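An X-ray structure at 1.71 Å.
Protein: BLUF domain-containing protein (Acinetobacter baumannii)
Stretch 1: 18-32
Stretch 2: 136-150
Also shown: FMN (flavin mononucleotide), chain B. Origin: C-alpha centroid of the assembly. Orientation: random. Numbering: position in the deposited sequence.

Stretch 1 18-32: LLQDLRDILTEARDF
Stretch 2 136-150: EQTKMNTVKKVGMVN

What fills the apolar centre? Residues 18-32 form a helix, and Met 140, in a loop, turns its CA-to-CB bond toward it. Its chi angles are all m (-69°, -64°, -75°), which folds the thioether so that CE lies 3.9 Å from Leu 19 CD1 and 4.0 Å from Leu 22 CB, while CG sits 3.9 Å from Leu 26 CD1. Leu 22 and Leu 26 are both m,t; Leu 19 is t,p. One side chain thus spans two helical turns.

How does the loop continue along the helix? It runs in the helix direction: the CA atoms of Arg 23 and Thr 142 are 5.4 Å apart, those of Glu 28 and Val 146 5.5 Å. The CA-to-CB bond of Thr 27 (m) points toward the loop, with CG2 3.6 Å from Val 146 CA and OG1 3.4 Å from Thr 142 CB. That OG1 donates to Arg 23 O at 2.9 Å, so the hydroxyl is satisfied within its own helix. Val 146 (p), at the start of a 3-10 segment that runs to Met 148, has CG2 4.0 Å from Glu 28 CG and CG1 3.9 Å from Asp 31 CB.

Where does Arg 23 anchor the loop? With chi angles m, t, p and -176°, it donates from NE (3.0 Å) and NH1 (2.8 Å) to Asn 141 O, which lies at the guanidinium edge. Asn 141 has phi/psi 59/68, a left-handed backbone conformation, between Met 140 (-127/-1) and Thr 142 (-98/145).

What joins the other polar edge? Arg 30, m,t,t with chi4 174°, works through water. Water 1 accepts from its NH2 (2.9 Å) and donates to Thr 138 O (2.6 Å); water 2 accepts from its NH1 (3.1 Å) and from Met 140 N (3.2 Å). Gln 137 OE1 is 3.0 Å from Arg 30 NH2, but the angle is too poor for a hydrogen bond.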

ATOM      1  N   LEU A  18      -8.255   3.548 -14.078  1.00 19.54           N
ATOM      2  CA  LEU A  18      -7.310   3.539 -12.929  1.00 17.67           C
ATOM      3  C   LEU A  18      -7.805   4.500 -11.852  1.00 17.77           C
ATOM      4  O   LEU A  18      -7.747   4.167 -10.692  1.00 17.93           O
ATOM      5  CB  LEU A  18      -5.926   3.959 -13.428  1.00 19.34           C
ATOM      6  CG  LEU A  18      -4.877   4.142 -12.335  1.00 18.94           C
ATOM      7  CD1 LEU A  18      -4.738   2.868 -11.510  1.00 17.30           C
ATOM      8  CD2 LEU A  18      -3.561   4.550 -12.924  1.00 19.25           C
ATOM      9  N   LEU A  19      -8.234   5.714 -12.219  1.00 19.10           N
ATOM     10  CA  LEU A  19      -8.601   6.728 -11.203  1.00 18.85           C
ATOM     11  C   LEU A  19      -9.722   6.180 -10.333  1.00 18.97           C
ATOM     12  O   LEU A  19      -9.678   6.314  -9.086  1.00 18.98           O
ATOM     13  CB  LEU A  19      -8.996   8.010 -11.946  1.00 20.67           C
ATOM     14  CG  LEU A  19      -9.441   9.137 -11.038  1.00 21.27           C
ATOM     15  CD1 LEU A  19      -8.370   9.442  -9.988  1.00 21.14           C
ATOM     16  CD2 LEU A  19      -9.815  10.347 -11.864  1.00 21.94           C
ATOM     17  N   GLN A  20     -10.737   5.557 -10.937  1.00 18.74           N
ATOM     18  CA  GLN A  20     -11.870   5.053 -10.110  1.00 21.11           C
ATOM     19  C   GLN A  20     -11.368   3.896  -9.231  1.00 17.75           C
ATOM     20  O   GLN A  20     -11.803   3.788  -8.066  1.00 18.53           O
ATOM     21  CB  GLN A  20     -13.051   4.602 -10.981  1.00 22.18           C
ATOM     22  CG  GLN A  20     -14.283   4.270 -10.154  1.00 26.89           C
ATOM     23  CD  GLN A  20     -15.496   3.857 -10.962  1.00 31.76           C
ATOM     24  OE1 GLN A  20     -15.432   3.630 -12.164  1.00 33.44           O
ATOM     25  NE2 GLN A  20     -16.621   3.740 -10.280  1.00 31.90           N
ATOM     26  N   ASP A  21     -10.487   3.061  -9.760  1.00 18.67           N
ATOM     27  CA  ASP A  21      -9.946   1.899  -8.990  1.00 20.06           C
ATOM     28  C   ASP A  21      -9.172   2.381  -7.764  1.00 17.86           C
ATOM     29  O   ASP A  21      -9.439   1.887  -6.672  1.00 17.72           O
ATOM     30  CB  ASP A  21      -9.073   0.983  -9.842  1.00 20.44           C
ATOM     31  CG  ASP A  21      -9.839   0.006 -10.726  1.00 23.82           C
ATOM     32  OD1 ASP A  21     -11.057  -0.058 -10.586  1.00 21.19           O
ATOM     33  OD2 ASP A  21      -9.173  -0.706 -11.516  1.00 27.82           O
ATOM     34  N   LEU A  22      -8.303   3.374  -7.928  1.00 18.10           N
ATOM     35  CA  LEU A  22      -7.503   3.919  -6.798  1.00 17.27           C
ATOM     36  C   LEU A  22      -8.459   4.543  -5.775  1.00 17.97           C
ATOM     37  O   LEU A  22      -8.278   4.292  -4.590  1.00 18.67           O
ATOM     38  CB  LEU A  22      -6.513   4.957  -7.344  1.00 16.49           C
ATOM     39  CG  LEU A  22      -5.408   4.397  -8.250  1.00 16.65           C
ATOM     40  CD1 LEU A  22      -4.590   5.528  -8.840  1.00 16.94           C
ATOM     41  CD2 LEU A  22      -4.485   3.472  -7.485  1.00 17.73           C
ATOM     42  N   ARG A  23      -9.423   5.357  -6.213  1.00 16.70           N
ATOM     43  CA  ARG A  23     -10.384   5.981  -5.266  1.00 18.84           C
ATOM     44  C   ARG A  23     -11.177   4.893  -4.543  1.00 17.18           C
ATOM     45  O   ARG A  23     -11.328   4.976  -3.297  1.00 18.16           O
ATOM     46  CB  ARG A  23     -11.254   6.989  -6.019  1.00 20.35           C
ATOM     47  CG  ARG A  23     -10.474   8.171  -6.561  1.00 21.82           C
ATOM     48  CD  ARG A  23     -11.259   9.026  -7.555  1.00 25.84           C
ATOM     49  NE  ARG A  23     -12.099  10.004  -6.907  1.00 32.28           N
ATOM     50  CZ  ARG A  23     -12.940  10.827  -7.540  1.00 30.94           C
ATOM     51  NH1 ARG A  23     -13.680  11.668  -6.824  1.00 35.80           N
ATOM     52  NH2 ARG A  23     -12.977  10.851  -8.867  1.00 25.65           N
ATOM     53  N   ASP A  24     -11.637   3.879  -5.259  1.00 18.67           N
ATOM     54  CA  ASP A  24     -12.397   2.725  -4.669  1.00 19.68           C
ATOM     55  C   ASP A  24     -11.539   1.950  -3.652  1.00 19.67           C
ATOM     56  O   ASP A  24     -11.999   1.697  -2.475  1.00 18.04           O
ATOM     57  CB  ASP A  24     -12.880   1.769  -5.748  1.00 22.06           C
ATOM     58  CG  ASP A  24     -14.106   2.230  -6.526  1.00 24.92           C
ATOM     59  OD1 ASP A  24     -14.760   3.174  -6.106  1.00 25.88           O
ATOM     60  OD2 ASP A  24     -14.370   1.633  -7.556  1.00 26.42           O
ATOM     61  N   ILE A  25     -10.309   1.623  -4.022  1.00 20.21           N
ATOM     62  CA  ILE A  25      -9.384   0.907  -3.092  1.00 19.46           C
ATOM     63  C   ILE A  25      -9.227   1.710  -1.787  1.00 18.67           C
ATOM     64  O   ILE A  25      -9.353   1.137  -0.706  1.00 17.19           O
ATOM     65  CB  ILE A  25      -8.047   0.648  -3.791  1.00 18.26           C
ATOM     66  CG1 ILE A  25      -8.201  -0.374  -4.930  1.00 18.49           C
ATOM     67  CG2 ILE A  25      -6.993   0.226  -2.788  1.00 18.75           C
ATOM     68  CD1 ILE A  25      -7.002  -0.449  -5.849  1.00 17.73           C
ATOM     69  N   LEU A  26      -8.923   2.999  -1.871  1.00 17.85           N
ATOM     70  CA  LEU A  26      -8.700   3.829  -0.644  1.00 17.99           C
ATOM     71  C   LEU A  26      -9.996   3.978   0.163  1.00 18.28           C
ATOM     72  O   LEU A  26      -9.936   3.969   1.429  1.00 18.24           O
ATOM     73  CB  LEU A  26      -8.128   5.181  -1.058  1.00 19.15           C
ATOM     74  CG  LEU A  26      -6.728   5.122  -1.658  1.00 20.18           C
ATOM     75  CD1 LEU A  26      -6.362   6.477  -2.250  1.00 19.35           C
ATOM     76  CD2 LEU A  26      -5.704   4.661  -0.628  1.00 19.18           C
ATOM     77  N   THR A  27     -11.129   4.180  -0.496  1.00 19.31           N
ATOM     78  CA  THR A  27     -12.426   4.229   0.223  1.00 22.67           C
ATOM     79  C   THR A  27     -12.619   2.924   1.005  1.00 23.24           C
ATOM     80  O   THR A  27     -12.953   3.022   2.195  1.00 23.30           O
ATOM     81  CB  THR A  27     -13.620   4.416  -0.716  1.00 23.73           C
ATOM     82  OG1 THR A  27     -13.460   5.653  -1.395  1.00 23.76           O
ATOM     83  CG2 THR A  27     -14.932   4.406   0.038  1.00 26.04           C
ATOM     84  N   GLU A  28     -12.458   1.768   0.359  1.00 22.38           N
ATOM     85  CA  GLU A  28     -12.663   0.441   1.021  1.00 24.66           C
ATOM     86  C   GLU A  28     -11.642   0.276   2.155  1.00 23.61           C
ATOM     87  O   GLU A  28     -12.049  -0.085   3.293  1.00 23.16           O
ATOM     88  CB  GLU A  28     -12.515  -0.703   0.025  1.00 25.62           C
ATOM     89  CG  GLU A  28     -13.583  -0.728  -1.058  1.00 26.52           C
ATOM     90  CD  GLU A  28     -13.199  -1.603  -2.237  1.00 26.30           C
ATOM     91  OE1 GLU A  28     -12.485  -2.587  -2.001  1.00 26.98           O
ATOM     92  OE2 GLU A  28     -13.575  -1.291  -3.397  1.00 24.51           O
ATOM     93  N   ALA A  29     -10.363   0.504   1.858  1.00 24.41           N
ATOM     94  CA  ALA A  29      -9.245   0.280   2.815  1.00 24.93           C
ATOM     95  C   ALA A  29      -9.484   1.123   4.072  1.00 24.76           C
ATOM     96  O   ALA A  29      -9.409   0.628   5.191  1.00 23.86           O
ATOM     97  CB  ALA A  29      -7.918   0.636   2.186  1.00 24.44           C
ATOM     98  N   ARG A  30      -9.760   2.398   3.891  1.00 22.48           N
ATOM     99  CA  ARG A  30      -9.824   3.323   5.044  1.00 23.96           C
ATOM    100  C   ARG A  30     -10.980   2.945   5.981  1.00 24.38           C
ATOM    101  O   ARG A  30     -10.805   3.105   7.210  1.00 26.39           O
ATOM    102  CB  ARG A  30      -9.862   4.754   4.521  1.00 23.75           C
ATOM    103  CG  ARG A  30      -8.484   5.249   4.112  1.00 22.91           C
ATOM    104  CD  ARG A  30      -8.488   6.435   3.182  1.00 23.95           C
ATOM    105  NE  ARG A  30      -7.132   6.779   2.828  1.00 22.25           N
ATOM    106  CZ  ARG A  30      -6.778   7.711   1.931  1.00 23.59           C
ATOM    107  NH1 ARG A  30      -7.701   8.436   1.303  1.00 26.28           N
ATOM    108  NH2 ARG A  30      -5.503   7.950   1.698  1.00 22.71           N
ATOM    109  N   ASP A  31     -12.136   2.576   5.434  1.00 25.30           N
ATOM    110  CA  ASP A  31     -13.328   2.153   6.217  1.00 25.06           C
ATOM    111  C   ASP A  31     -13.025   0.841   6.933  1.00 25.42           C
ATOM    112  O   ASP A  31     -13.205   0.815   8.165  1.00 24.32           O
ATOM    113  CB  ASP A  31     -14.558   1.960   5.329  1.00 25.28           C
ATOM    114  N   PHE A  32     -12.564  -0.197   6.216  1.00 23.41           N
ATOM    115  CA  PHE A  32     -12.342  -1.556   6.805  1.00 23.65           C
ATOM    116  C   PHE A  32     -11.231  -1.471   7.854  1.00 24.38           C
ATOM    117  O   PHE A  32     -11.348  -2.074   8.940  1.00 26.32           O
ATOM    118  CB  PHE A  32     -12.027  -2.631   5.753  1.00 22.93           C
ATOM    119  N   GLU A 136       4.581  13.569   1.763  1.00 28.08           N
ATOM    120  CA  GLU A 136       3.253  14.239   1.843  1.00 28.80           C
ATOM    121  C   GLU A 136       2.235  13.233   1.302  1.00 26.28           C
ATOM    122  O   GLU A 136       2.501  12.701   0.226  1.00 28.77           O
ATOM    123  CB  GLU A 136       3.218  15.507   0.967  1.00 27.18           C
ATOM    124  N   GLN A 137       1.144  12.948   1.994  1.00 25.47           N
ATOM    125  CA  GLN A 137       0.100  12.063   1.429  1.00 24.12           C
ATOM    126  C   GLN A 137      -0.450  12.671   0.132  1.00 27.95           C
ATOM    127  O   GLN A 137      -0.673  13.923   0.083  1.00 22.10           O
ATOM    128  CB  GLN A 137      -1.007  11.801   2.438  1.00 27.17           C
ATOM    129  CG  GLN A 137      -2.266  11.203   1.806  1.00 28.14           C
ATOM    130  CD  GLN A 137      -3.065  10.553   2.896  1.00 29.36           C
ATOM    131  OE1 GLN A 137      -3.181   9.352   2.959  1.00 24.39           O
ATOM    132  NE2 GLN A 137      -3.502  11.361   3.854  1.00 35.04           N
ATOM    133  N   THR A 138      -0.699  11.836  -0.884  1.00 25.13           N
ATOM    134  CA  THR A 138      -1.387  12.245  -2.134  1.00 24.41           C
ATOM    135  C   THR A 138      -2.899  12.278  -1.874  1.00 24.64           C
ATOM    136  O   THR A 138      -3.491  11.207  -1.591  1.00 23.50           O
ATOM    137  CB  THR A 138      -1.014  11.322  -3.297  1.00 24.93           C
ATOM    138  OG1 THR A 138       0.410  11.353  -3.435  1.00 25.92           O
ATOM    139  CG2 THR A 138      -1.721  11.691  -4.581  1.00 24.74           C
ATOM    140  N   LYS A 139      -3.525  13.451  -1.963  1.00 26.04           N
ATOM    141  CA  LYS A 139      -4.995  13.577  -1.756  1.00 27.69           C
ATOM    142  C   LYS A 139      -5.706  13.029  -2.987  1.00 26.28           C
ATOM    143  O   LYS A 139      -5.234  13.350  -4.102  1.00 27.30           O
ATOM    144  CB  LYS A 139      -5.400  15.039  -1.529  1.00 29.62           C
ATOM    145  N   MET A 140      -6.802  12.272  -2.821  1.00 27.04           N
ATOM    146  CA  MET A 140      -7.499  11.628  -3.969  1.00 30.43           C
ATOM    147  C   MET A 140      -9.015  11.910  -4.055  1.00 36.28           C
ATOM    148  O   MET A 140      -9.640  11.415  -5.045  1.00 43.40           O
ATOM    149  CB  MET A 140      -7.260  10.121  -3.903  1.00 29.68           C
ATOM    150  CG  MET A 140      -5.804   9.804  -4.208  1.00 27.56           C
ATOM    151  SD  MET A 140      -5.321  10.258  -5.900  1.00 28.17           S
ATOM    152  CE  MET A 140      -6.109   8.928  -6.807  1.00 30.87           C
ATOM    153  N   ASN A 141      -9.605  12.659  -3.125  1.00 38.12           N
ATOM    154  CA  ASN A 141     -11.049  13.039  -3.203  1.00 37.73           C
ATOM    155  C   ASN A 141     -11.887  11.763  -3.241  1.00 37.49           C
ATOM    156  O   ASN A 141     -12.439  11.433  -4.309  1.00 47.31           O
ATOM    157  CB  ASN A 141     -11.414  13.843  -4.456  1.00 40.29           C
ATOM    158  CG  ASN A 141     -10.762  15.202  -4.522  1.00 45.33           C
ATOM    159  OD1 ASN A 141     -10.849  15.980  -3.583  1.00 47.99           O
ATOM    160  ND2 ASN A 141     -10.120  15.498  -5.639  1.00 52.40           N
ATOM    161  N   THR A 142     -11.901  11.019  -2.151  1.00 30.59           N
ATOM    162  CA  THR A 142     -12.648   9.751  -2.054  1.00 36.38           C
ATOM    163  C   THR A 142     -13.968  10.059  -1.346  1.00 42.63           C
ATOM    164  O   THR A 142     -13.970  10.917  -0.436  1.00 38.37           O
ATOM    165  CB  THR A 142     -11.816   8.670  -1.351  1.00 36.61           C
ATOM    166  OG1 THR A 142     -11.433   9.141  -0.058  1.00 44.29           O
ATOM    167  CG2 THR A 142     -10.567   8.304  -2.120  1.00 32.93           C
ATOM    168  N   VAL A 143     -15.033   9.370  -1.755  1.00 43.13           N
ATOM    169  CA  VAL A 143     -16.383   9.482  -1.146  1.00 43.71           C
ATOM    170  C   VAL A 143     -16.202   9.234   0.366  1.00 44.09           C
ATOM    171  O   VAL A 143     -15.196   8.583   0.738  1.00 40.20           O
ATOM    172  CB  VAL A 143     -17.339   8.550  -1.923  1.00 45.90           C
ATOM    173  CG1 VAL A 143     -17.510   7.172  -1.304  1.00 45.80           C
ATOM    174  CG2 VAL A 143     -18.667   9.221  -2.200  1.00 47.97           C
ATOM    175  N   LYS A 144     -17.065   9.828   1.205  1.00 42.97           N
ATOM    176  CA  LYS A 144     -16.899   9.938   2.688  1.00 43.11           C
ATOM    177  C   LYS A 144     -16.912   8.558   3.377  1.00 46.27           C
ATOM    178  O   LYS A 144     -16.451   8.496   4.543  1.00 44.26           O
ATOM    179  CB  LYS A 144     -17.980  10.870   3.261  1.00 38.71           C
ATOM    180  N   LYS A 145     -17.441   7.497   2.736  1.00 44.58           N
ATOM    181  CA  LYS A 145     -17.611   6.143   3.358  1.00 41.51           C
ATOM    182  C   LYS A 145     -17.904   5.068   2.301  1.00 42.49           C
ATOM    183  O   LYS A 145     -18.451   5.386   1.249  1.00 35.51           O
ATOM    184  CB  LYS A 145     -18.778   6.151   4.351  1.00 44.25           C
ATOM    185  CG  LYS A 145     -20.157   6.335   3.716  1.00 44.38           C
ATOM    186  CD  LYS A 145     -21.184   6.978   4.633  1.00 45.28           C
ATOM    187  CE  LYS A 145     -22.012   5.964   5.392  1.00 46.69           C
ATOM    188  NZ  LYS A 145     -23.025   6.622   6.253  1.00 49.54           N
ATOM    189  N   VAL A 146     -17.637   3.811   2.623  1.00 39.38           N
ATOM    190  CA  VAL A 146     -17.672   2.695   1.638  1.00 39.42           C
ATOM    191  C   VAL A 146     -19.115   2.388   1.200  1.00 39.49           C
ATOM    192  O   VAL A 146     -19.276   1.887   0.060  1.00 32.88           O
ATOM    193  CB  VAL A 146     -16.971   1.441   2.196  1.00 40.45           C
ATOM    194  CG1 VAL A 146     -17.718   0.854   3.385  1.00 44.16           C
ATOM    195  CG2 VAL A 146     -16.777   0.392   1.111  1.00 41.77           C
ATOM    196  N   GLY A 147     -20.117   2.601   2.066  1.00 38.45           N
ATOM    197  CA  GLY A 147     -21.534   2.358   1.718  1.00 38.20           C
ATOM    198  C   GLY A 147     -21.950   3.145   0.480  1.00 35.48           C
ATOM    199  O   GLY A 147     -22.884   2.701  -0.249  1.00 33.24           O
ATOM    200  N   MET A 148     -21.285   4.276   0.233  1.00 33.09           N
ATOM    201  CA  MET A 148     -21.627   5.199  -0.873  1.00 34.45           C
ATOM    202  C   MET A 148     -21.244   4.611  -2.238  1.00 32.58           C
ATOM    203  O   MET A 148     -21.626   5.216  -3.247  1.00 33.83           O
ATOM    204  CB  MET A 148     -20.899   6.535  -0.685  1.00 37.93           C
ATOM    205  CG  MET A 148     -21.539   7.444   0.352  1.00 42.27           C
ATOM    206  SD  MET A 148     -20.902   9.162   0.294  1.00 44.96           S
ATOM    207  CE  MET A 148     -21.700   9.809  -1.181  1.00 48.44           C
ATOM    208  N   VAL A 149     -20.455   3.542  -2.300  1.00 31.21           N
ATOM    209  CA  VAL A 149     -19.945   3.057  -3.615  1.00 35.68           C
ATOM    210  C   VAL A 149     -20.715   1.801  -4.044  1.00 39.51           C
ATOM    211  O   VAL A 149     -20.480   1.389  -5.176  1.00 41.78           O
ATOM    212  CB  VAL A 149     -18.410   2.885  -3.620  1.00 36.44           C
ATOM    213  CG1 VAL A 149     -17.724   4.211  -3.362  1.00 37.65           C
ATOM    214  CG2 VAL A 149     -17.905   1.830  -2.647  1.00 38.65           C
ATOM    215  N   ASN A 150     -21.673   1.304  -3.242  1.00 41.99           N
ATOM    216  CA  ASN A 150     -22.409   0.037  -3.528  1.00 45.11           C
ATOM    217  C   ASN A 150     -23.921   0.110  -3.218  1.00 49.67           C
ATOM    218  O   ASN A 150     -24.377   1.052  -2.502  1.00 34.47           O
ATOM    219  CB  ASN A 150     -21.775  -1.142  -2.783  1.00 45.69           C
ATOM    220  CG  ASN A 150     -21.527  -0.855  -1.319  1.00 47.46           C
ATOM    221  OD1 ASN A 150     -20.458  -1.183  -0.801  1.00 50.71           O
ATOM    222  ND2 ASN A 150     -22.497  -0.247  -0.650  1.00 36.49           N
TER
HETATM  223  N1  FMN B 201      -9.067  -3.503   1.672  1.00 20.53           N
HETATM  224  C2  FMN B 201      -8.971  -3.164   2.969  1.00 23.19           C
HETATM  225  O2  FMN B 201      -9.967  -3.417   3.718  1.00 22.76           O
HETATM  226  N3  FMN B 201      -7.822  -2.699   3.503  1.00 20.03           N
HETATM  227  C4  FMN B 201      -6.721  -2.466   2.771  1.00 20.24           C
HETATM  228  O4  FMN B 201      -5.684  -2.009   3.245  1.00 19.85           O
HETATM  229  C4A FMN B 201      -6.775  -2.750   1.343  1.00 18.76           C
HETATM  230  N5  FMN B 201      -5.760  -2.540   0.530  1.00 18.16           N
HETATM  231  C5A FMN B 201      -5.885  -2.904  -0.771  1.00 18.46           C
HETATM  232  C6  FMN B 201      -4.813  -2.669  -1.602  1.00 17.64           C
HETATM  233  C7  FMN B 201      -4.862  -3.046  -2.933  1.00 19.16           C
HETATM  234  C7M FMN B 201      -3.667  -2.746  -3.784  1.00 18.43           C
HETATM  235  C8  FMN B 201      -6.107  -3.557  -3.533  1.00 17.95           C
HETATM  236  C8M FMN B 201      -6.114  -3.898  -5.016  1.00 18.66           C
HETATM  237  C9  FMN B 201      -7.180  -3.795  -2.690  1.00 18.75           C
HETATM  238  C9A FMN B 201      -7.112  -3.445  -1.347  1.00 19.37           C
HETATM  239  N10 FMN B 201      -8.193  -3.607  -0.488  1.00 19.94           N
HETATM  240  C10 FMN B 201      -8.033  -3.295   0.847  1.00 19.66           C
HETATM  241  C1' FMN B 201      -9.525  -4.133  -0.941  1.00 23.39           C
HETATM  242  C2' FMN B 201      -9.791  -5.603  -0.707  1.00 25.96           C
HETATM  243  O2' FMN B 201      -9.042  -6.363  -1.670  1.00 24.35           O
HETATM  244  C3' FMN B 201     -11.310  -5.845  -0.903  1.00 34.49           C
HETATM  245  O3' FMN B 201     -11.799  -5.207  -2.088  1.00 31.72           O
HETATM  246  C4' FMN B 201     -12.163  -5.255   0.202  1.00 40.50           C
HETATM  247  O4' FMN B 201     -11.695  -5.733   1.484  1.00 44.82           O
HETATM  248  C5' FMN B 201     -13.643  -5.680   0.034  1.00 52.21           C
HETATM  249  O5' FMN B 201     -13.845  -7.106   0.129  1.00 56.75           O
HETATM  250  P   FMN B 201     -15.329  -7.820   0.078  1.00 61.03           P
HETATM  251  O1P FMN B 201     -15.489  -8.170  -1.390  1.00 66.53           O
HETATM  252  O2P FMN B 201     -15.136  -8.995   1.019  1.00 61.78           O
HETATM  253  O3P FMN B 201     -16.349  -6.797   0.547  1.00 65.04           O
HETATM  254  O   HOH W   1      -5.292  10.388   0.063  1.00 26.59           O
HETATM  255  O   HOH W   2      -8.410  10.991  -0.333  1.00 33.72           O